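Local structure of glutaredoxin related protein (Sulfolobus solfataricus, 4MNN) at residues 18-23 against 36-41. The protein probably catalyses thiol-disulfide exchange as an atypical protein disulfide oxidoreductase of the glutaredoxin family, built on the thioredoxin fold. Numbering follows the deposited sequence.
Sequences DITIQQ and YVNVET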
loop_
_atom_site.group_PDB
_atom_site.type_symbol
_atom_site.label_atom_id
_atom_site.label_comp_id
_atom_site.label_asym_id
_atom_site.label_seq_id
_atom_site.Cartn_x
_atom_site.Cartn_y
_atom_site.Cartn_z
ATOM N N ASP A 18 -7.352 14.100 6.737
ATOM C CA ASP A 18 -7.663 13.169 7.817
ATOM C C ASP A 18 -7.152 11.762 7.470
ATOM O O ASP A 18 -7.810 10.747 7.761
ATOM C CB ASP A 18 -9.162 13.127 8.076
ATOM C CG ASP A 18 -9.924 12.455 6.966
ATOM O OD1 ASP A 18 -9.426 12.488 5.819
ATOM O OD2 ASP A 18 -11.023 11.903 7.233
ATOM N N ILE A 19 -5.983 11.709 6.830
ATOM C CA ILE A 19 -5.376 10.422 6.530
ATOM C C ILE A 19 -4.992 9.869 7.907
ATOM O O ILE A 19 -4.565 10.624 8.801
ATOM C CB ILE A 19 -4.095 10.592 5.669
ATOM C CG1 ILE A 19 -4.416 10.425 4.190
ATOM C CG2 ILE A 19 -3.042 9.552 6.075
ATOM C CD1 ILE A 19 -4.610 8.972 3.737
ATOM N N THR A 20 -5.195 8.567 8.106
ATOM C CA THR A 20 -4.823 7.936 9.362
ATOM C C THR A 20 -4.048 6.663 9.011
ATOM O O THR A 20 -4.502 5.899 8.171
ATOM C CB THR A 20 -6.038 7.513 10.201
ATOM O OG1 THR A 20 -6.774 8.675 10.611
ATOM C CG2 THR A 20 -5.567 6.785 11.473
ATOM N N ILE A 21 -2.892 6.462 9.645
ATOM C CA ILE A 21 -2.077 5.275 9.408
ATOM C C ILE A 21 -2.109 4.412 10.659
ATOM O O ILE A 21 -1.926 4.942 11.756
ATOM C CB ILE A 21 -0.600 5.674 9.150
ATOM C CG1 ILE A 21 -0.456 6.239 7.743
ATOM C CG2 ILE A 21 0.343 4.499 9.391
ATOM C CD1 ILE A 21 0.885 6.888 7.511
ATOM N N GLN A 22 -2.382 3.114 10.514
ATOM C CA GLN A 22 -2.320 2.232 11.672
ATOM C C GLN A 22 -1.123 1.350 11.373
ATOM O O GLN A 22 -1.026 0.773 10.294
ATOM C CB GLN A 22 -3.552 1.347 11.800
ATOM C CG GLN A 22 -4.847 2.113 11.918
ATOM C CD GLN A 22 -6.005 1.174 12.198
ATOM O OE1 GLN A 22 -6.078 0.096 11.621
ATOM N NE2 GLN A 22 -6.903 1.578 13.078
ATOM N N GLN A 23 -0.214 1.205 12.320
ATOM C CA GLN A 23 0.949 0.391 12.000
ATOM C C GLN A 23 1.463 -0.364 13.188
ATOM O O GLN A 23 1.104 -0.034 14.301
ATOM C CB GLN A 23 2.088 1.308 11.544
ATOM C CG GLN A 23 2.651 2.220 12.664
ATOM C CD GLN A 23 3.789 1.563 13.475
ATOM O OE1 GLN A 23 4.589 0.777 12.940
ATOM N NE2 GLN A 23 3.874 1.902 14.755
ATOM N N TYR A 36 3.033 14.744 11.090
ATOM C CA TYR A 36 2.144 15.227 10.035
ATOM C C TYR A 36 0.771 14.616 9.883
ATOM O O TYR A 36 -0.131 15.280 9.382
ATOM C CB TYR A 36 2.836 15.125 8.652
ATOM C CG TYR A 36 4.247 15.633 8.676
ATOM C CD1 TYR A 36 5.316 14.763 8.798
ATOM C CD2 TYR A 36 4.504 16.999 8.729
ATOM C CE1 TYR A 36 6.602 15.232 8.990
ATOM C CE2 TYR A 36 5.782 17.483 8.919
ATOM C CZ TYR A 36 6.826 16.605 9.055
ATOM O OH TYR A 36 8.097 17.088 9.292
ATOM N N VAL A 37 0.605 13.345 10.248
ATOM C CA VAL A 37 -0.694 12.676 10.112
ATOM C C VAL A 37 -0.979 11.870 11.372
ATOM O O VAL A 37 -0.086 11.676 12.193
ATOM C CB VAL A 37 -0.751 11.708 8.907
ATOM C CG1 VAL A 37 -0.548 12.477 7.592
ATOM C CG2 VAL A 37 0.350 10.581 9.069
ATOM N N ASN A 38 -2.211 11.398 11.527
ATOM C CA ASN A 38 -2.518 10.613 12.724
ATOM C C ASN A 38 -1.896 9.257 12.534
ATOM O O ASN A 38 -2.049 8.657 11.465
ATOM C CB ASN A 38 -4.034 10.440 12.870
ATOM C CG ASN A 38 -4.764 11.787 12.987
ATOM O OD1 ASN A 38 -4.346 12.656 13.734
ATOM N ND2 ASN A 38 -5.858 11.941 12.261
ATOM N N VAL A 39 -1.203 8.776 13.562
ATOM C CA VAL A 39 -0.596 7.448 13.518
ATOM C C VAL A 39 -1.077 6.641 14.740
ATOM O O VAL A 39 -0.932 7.095 15.867
ATOM C CB VAL A 39 0.954 7.530 13.565
ATOM C CG1 VAL A 39 1.554 6.126 13.551
ATOM C CG2 VAL A 39 1.486 8.330 12.356
ATOM N N GLU A 40 -1.669 5.477 14.505
ATOM C CA GLU A 40 -2.108 4.584 15.575
ATOM C C GLU A 40 -1.176 3.394 15.547
ATOM O O GLU A 40 -0.895 2.861 14.478
ATOM C CB GLU A 40 -3.526 4.081 15.308
ATOM C CG GLU A 40 -4.579 5.151 15.370
ATOM C CD GLU A 40 -5.938 4.608 14.967
ATOM O OE1 GLU A 40 -6.166 3.377 15.098
ATOM O OE2 GLU A 40 -6.771 5.417 14.540
ATOM N N THR A 41 -0.678 2.972 16.702
ATOM C CA THR A 41 0.229 1.849 16.739
ATOM C C THR A 41 -0.542 0.665 17.278
ATOM O O THR A 41 -1.078 0.712 18.384
ATOM C CB THR A 41 1.491 2.157 17.611
ATOM O OG1 THR A 41 2.270 3.190 16.968
ATOM C CG2 THR A 41 2.381 0.898 17.755
HETATM O O HOH W 1 -4.180 13.056 9.831
#
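I21 and E40 anchor a parallel pairing of strands 19-23 and 38-41, whose axes come within 4.7 Å at 20°. I21 N donates to N38 O, I21 O accepts from E40 N at 2.8 Å, and Q23 N donates to E40 O. At the start of the pair, I19 O and N38 N are 3.7 Å apart, and a water bridges them. Q22 and E40 run side by side on the face they share with T20 and N38. Q22 NE2 donates to E40 OE1 at 2.8 Å, from above the carboxylate plane. An alanine at Q22 would probably leave the E40 carboxylate without this amide donor and freer to turn. The strands flank helix 27-33 in a right-handed beta-alpha-beta crossover of the thioredoxin-like domain, with 38-41 outermost in the sheet. On the helix side, I21 CD1 meets V37 CG2 at 4.0 Å, and F33 touches both I21 and V39. Q23 has CG between the backbone N and carbonyl carbon (chi1 68°) and bends again at chi2. Its NE2 reaches T41 OG1 at 3.0 Å, with the hydroxyl oxygen near the amide plane. Q23 NE2 also bonds D27, and Q23 OE1 accepts from G26 N.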